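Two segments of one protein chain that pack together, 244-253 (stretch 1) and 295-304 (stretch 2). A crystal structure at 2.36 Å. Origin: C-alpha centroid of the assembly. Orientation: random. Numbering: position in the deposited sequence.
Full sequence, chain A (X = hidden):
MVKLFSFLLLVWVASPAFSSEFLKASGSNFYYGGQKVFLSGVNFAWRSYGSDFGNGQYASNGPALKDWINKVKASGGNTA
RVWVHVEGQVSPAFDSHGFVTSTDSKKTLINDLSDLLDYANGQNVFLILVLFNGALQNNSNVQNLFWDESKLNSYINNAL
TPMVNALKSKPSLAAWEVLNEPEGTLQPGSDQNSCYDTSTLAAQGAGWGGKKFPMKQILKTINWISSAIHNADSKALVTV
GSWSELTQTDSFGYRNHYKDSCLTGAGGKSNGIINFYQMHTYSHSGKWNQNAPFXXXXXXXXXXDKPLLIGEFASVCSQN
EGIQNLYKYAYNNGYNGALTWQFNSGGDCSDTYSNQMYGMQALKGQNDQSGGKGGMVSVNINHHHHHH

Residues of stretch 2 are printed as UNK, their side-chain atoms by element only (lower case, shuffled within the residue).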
# COMPACT_ATOMS: atom_id res chain seq x y z
N SER A 244 11.04 -4.52 -1.70
CA SER A 244 11.66 -5.41 -2.68
C SER A 244 10.95 -6.73 -2.70
O SER A 244 10.29 -7.08 -1.73
CB SER A 244 13.07 -5.72 -2.21
OG SER A 244 13.79 -6.36 -3.22
N GLU A 245 11.13 -7.48 -3.77
CA GLU A 245 10.70 -8.89 -3.86
C GLU A 245 11.17 -9.79 -2.70
O GLU A 245 10.43 -10.71 -2.29
CB GLU A 245 11.17 -9.47 -5.20
CG GLU A 245 12.68 -9.66 -5.35
CD GLU A 245 13.46 -8.45 -5.84
OE1 GLU A 245 12.90 -7.37 -6.14
OE2 GLU A 245 14.71 -8.60 -5.92
N LEU A 246 12.38 -9.48 -2.16
CA LEU A 246 13.14 -10.30 -1.18
C LEU A 246 12.42 -10.82 0.05
O LEU A 246 12.90 -11.75 0.75
CB LEU A 246 14.33 -9.48 -0.65
CG LEU A 246 15.68 -9.43 -1.39
CD1 LEU A 246 15.73 -10.09 -2.76
CD2 LEU A 246 16.15 -7.99 -1.51
N THR A 247 11.28 -10.22 0.33
CA THR A 247 10.64 -10.41 1.59
C THR A 247 9.18 -10.79 1.41
O THR A 247 8.43 -10.91 2.39
CB THR A 247 10.87 -9.14 2.41
OG1 THR A 247 10.66 -9.40 3.78
CG2 THR A 247 9.98 -8.07 2.00
N GLN A 248 8.75 -11.04 0.18
CA GLN A 248 7.37 -11.46 -0.06
C GLN A 248 7.25 -12.63 -1.03
O GLN A 248 6.19 -12.86 -1.65
CB GLN A 248 6.47 -10.26 -0.45
CG GLN A 248 5.93 -9.51 0.77
CD GLN A 248 4.88 -8.47 0.43
OE1 GLN A 248 4.08 -8.66 -0.48
NE2 GLN A 248 4.88 -7.36 1.16
N THR A 249 8.31 -13.42 -1.11
CA THR A 249 8.25 -14.71 -1.79
C THR A 249 9.06 -15.74 -1.02
O THR A 249 10.13 -15.43 -0.46
CB THR A 249 8.80 -14.57 -3.21
OG1 THR A 249 8.54 -15.79 -3.95
CG2 THR A 249 10.30 -14.23 -3.16
N ASP A 250 8.59 -16.98 -1.00
CA ASP A 250 9.44 -18.07 -0.50
C ASP A 250 10.34 -18.65 -1.60
O ASP A 250 11.26 -19.43 -1.32
CB ASP A 250 8.61 -19.14 0.19
CG ASP A 250 8.11 -18.67 1.50
OD1 ASP A 250 8.95 -18.24 2.31
OD2 ASP A 250 6.89 -18.67 1.72
N SER A 251 10.11 -18.21 -2.83
CA SER A 251 10.96 -18.63 -3.94
C SER A 251 12.44 -18.16 -3.79
O SER A 251 12.79 -17.42 -2.86
CB SER A 251 10.34 -18.16 -5.26
OG SER A 251 9.09 -18.79 -5.45
N PHE A 252 13.30 -18.65 -4.68
CA PHE A 252 14.66 -18.08 -4.88
C PHE A 252 15.57 -18.04 -3.65
O PHE A 252 16.59 -17.33 -3.67
CB PHE A 252 14.57 -16.66 -5.43
CG PHE A 252 13.70 -16.54 -6.66
CD1 PHE A 252 14.14 -17.02 -7.89
CD2 PHE A 252 12.45 -15.93 -6.60
CE1 PHE A 252 13.37 -16.90 -9.04
CE2 PHE A 252 11.68 -15.80 -7.74
CZ PHE A 252 12.14 -16.29 -8.97
N GLY A 253 15.21 -18.81 -2.61
CA GLY A 253 15.88 -18.75 -1.31
C GLY A 253 15.50 -17.57 -0.43
O GLY A 253 16.02 -17.39 0.66
N UNK A 295 11.81 -8.72 -14.10
CA UNK A 295 12.69 -9.79 -14.60
C UNK A 295 11.96 -11.12 -14.76
O UNK A 295 12.45 -12.00 -15.42
c UNK A 295 17.20 -9.06 -15.39
c UNK A 295 13.90 -9.98 -13.68
n UNK A 295 18.06 -9.85 -14.46
c UNK A 295 15.05 -9.05 -14.00
c UNK A 295 15.74 -9.49 -15.30
N UNK A 296 10.77 -11.24 -14.20
CA UNK A 296 10.26 -12.55 -13.86
C UNK A 296 8.71 -12.62 -14.02
O UNK A 296 8.11 -11.73 -14.58
c UNK A 296 9.75 -12.63 -11.36
c UNK A 296 10.80 -12.84 -12.44
c UNK A 296 11.42 -14.22 -12.37
N UNK A 297 8.10 -13.72 -13.58
CA UNK A 297 6.64 -13.90 -13.55
C UNK A 297 6.09 -13.59 -12.19
O UNK A 297 6.76 -13.86 -11.21
c UNK A 297 6.33 -15.40 -13.68
c UNK A 297 5.89 -15.81 -15.04
o UNK A 297 5.77 -15.00 -15.96
n UNK A 297 5.63 -17.10 -15.18
N UNK A 298 4.84 -13.18 -12.07
CA UNK A 298 4.21 -13.24 -10.74
C UNK A 298 4.14 -14.68 -10.21
O UNK A 298 4.14 -14.93 -9.01
n UNK A 298 -0.60 -14.37 -6.92
n UNK A 298 0.50 -14.03 -8.92
c UNK A 298 0.48 -13.60 -10.29
n UNK A 298 -1.72 -13.61 -8.76
c UNK A 298 2.79 -12.71 -10.74
c UNK A 298 1.79 -13.83 -10.96
c UNK A 298 -0.61 -14.01 -8.20
N UNK A 299 4.03 -15.62 -11.13
CA UNK A 299 3.81 -17.01 -10.78
C UNK A 299 5.08 -17.56 -10.17
O UNK A 299 5.04 -18.37 -9.24
c UNK A 299 3.43 -17.79 -12.03
c UNK A 299 -1.14 -17.01 -11.19
c UNK A 299 -1.08 -15.94 -13.35
c UNK A 299 0.27 -16.27 -13.43
c UNK A 299 2.39 -16.51 -14.04
c UNK A 299 2.30 -17.12 -12.82
c UNK A 299 0.22 -17.33 -11.26
c UNK A 299 -1.78 -16.32 -12.23
n UNK A 299 1.19 -16.01 -14.41
c UNK A 299 0.94 -16.95 -12.40
N UNK A 300 6.21 -17.06 -10.69
CA UNK A 300 7.52 -17.37 -10.14
C UNK A 300 7.55 -17.14 -8.64
O UNK A 300 8.25 -17.85 -7.93
c UNK A 300 8.60 -16.53 -10.82
N UNK A 301 6.80 -16.17 -8.13
CA UNK A 301 6.90 -15.90 -6.70
C UNK A 301 6.11 -16.94 -5.87
O UNK A 301 6.16 -16.93 -4.65
c UNK A 301 8.80 -13.44 -6.56
c UNK A 301 7.47 -13.44 -6.92
o UNK A 301 10.16 -10.65 -8.51
c UNK A 301 7.06 -12.50 -7.83
c UNK A 301 6.51 -14.46 -6.37
c UNK A 301 9.70 -12.52 -7.08
c UNK A 301 9.29 -11.60 -7.97
c UNK A 301 7.95 -11.58 -8.36
N UNK A 302 5.45 -17.87 -6.56
CA UNK A 302 4.68 -18.95 -5.92
C UNK A 302 3.86 -18.38 -4.78
O UNK A 302 4.07 -18.70 -3.62
o UNK A 302 5.30 -22.22 -4.30
n UNK A 302 3.52 -21.41 -5.38
c UNK A 302 5.58 -20.11 -5.46
c UNK A 302 4.78 -21.35 -5.00
N UNK A 303 2.95 -17.48 -5.12
CA UNK A 303 2.23 -16.72 -4.10
C UNK A 303 0.75 -16.48 -4.52
O UNK A 303 0.10 -15.49 -4.17
c UNK A 303 3.06 -15.45 -3.84
c UNK A 303 2.61 -14.27 -4.70
c UNK A 303 3.08 -15.14 -2.38
N UNK A 304 0.21 -17.50 -5.19
CA UNK A 304 -0.99 -17.42 -5.97
C UNK A 304 -2.25 -17.52 -5.10
O UNK A 304 -3.33 -17.31 -5.61
o UNK A 304 1.25 -17.80 -7.78
c UNK A 304 0.32 -18.65 -7.83
c UNK A 304 -1.01 -18.53 -7.04
n UNK A 304 0.40 -19.71 -8.58

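Position 295 carries four carbons in a row ending in a nitrogen. It does not reach stretch 1. An unbranched chain with a terminal amine is Lys-295.

Position 296 has three side-chain carbons, with the first carrying the other two. Its CA-to-CB bond points toward stretch 1, and a methyl carbon lies near CZ of Phe-252. A branch at CB with carbon only is Val-296; the methyl in question is CG2, 4.0 Å from Phe-252 CZ.

Position 297 has two carbons, the second bearing one oxygen and one nitrogen. It does not touch stretch 1. A short side chain ending in an amide is Asn-297.

Position 298 has three carbons, a nitrogen, then a carbon bearing two more nitrogens. The chain ends in a guanidinium group and does not touch stretch 1. This is Arg-298. Its backbone O accepts a hydrogen bond from N of position 301, 3.1 Å away.

Position 299 has one carbon followed by fused five- and six-membered rings holding eight carbons and one nitrogen. The rings are out of reach of stretch 1. Only an indole fits, so this is Trp-299, an exposed residue. Its backbone O accepts a hydrogen bond from N of position 302 at 2.8 Å.

Position 300 has a single side-chain carbon. This CB lies 4.0 Å from Phe-252 CZ, and the backbone O is 2.8 Å from Ser-251 OG. One carbon and nothing more is Ala-300.

Position 301 has one carbon, then a six-carbon ring bearing an oxygen. The ring lies beside Phe-252, and the oxygen is 3.7 Å from Glu-245 CB. A phenol ring identifies Tyr-301. Its CE1 is 3.9 Å from Phe-252 CE2; the two rings meet obliquely, with planes at 71°. The OH is hydrogen-bonded elsewhere in the structure.

Position 302 has two carbons, the second carrying oxygen and nitrogen. CB lies 3.8 Å from Ser-251 OG. The amide makes it Asn-302.

Position 303 again has one carbon carrying two others. Its CA-to-CB bond points toward stretch 1, and a methyl carbon meets the backbone of Gln-248. This is Val-303, with CG2 3.9 Å from Gln-248 O.

Position 304 has two carbons, then an oxygen and a nitrogen on the second. It does not reach stretch 1. It is Asn-304, whose OD1 accepts a 3.2 Å hydrogen bond from Val-303 N.

The contact joins two segments without regular helix or strand. Two hydroxyls of stretch 1 donate to backbone carbonyls of stretch 2: Thr-249 OG1 to Tyr-301 O at 2.7 Å, and Ser-251 OG to Ala-300 O at 2.8 Å. Thr-249 OG1 also accepts from Ser-251 N at 3.1 Å, which ties the two donor residues together. Apolar packing adds to this. Phe-252 meets Val-296, Ala-300 and Tyr-301, and Tyr-301 gives up the largest area to the other stretch.

Stretch 2, residues 295-304: KVNRWAYNVN
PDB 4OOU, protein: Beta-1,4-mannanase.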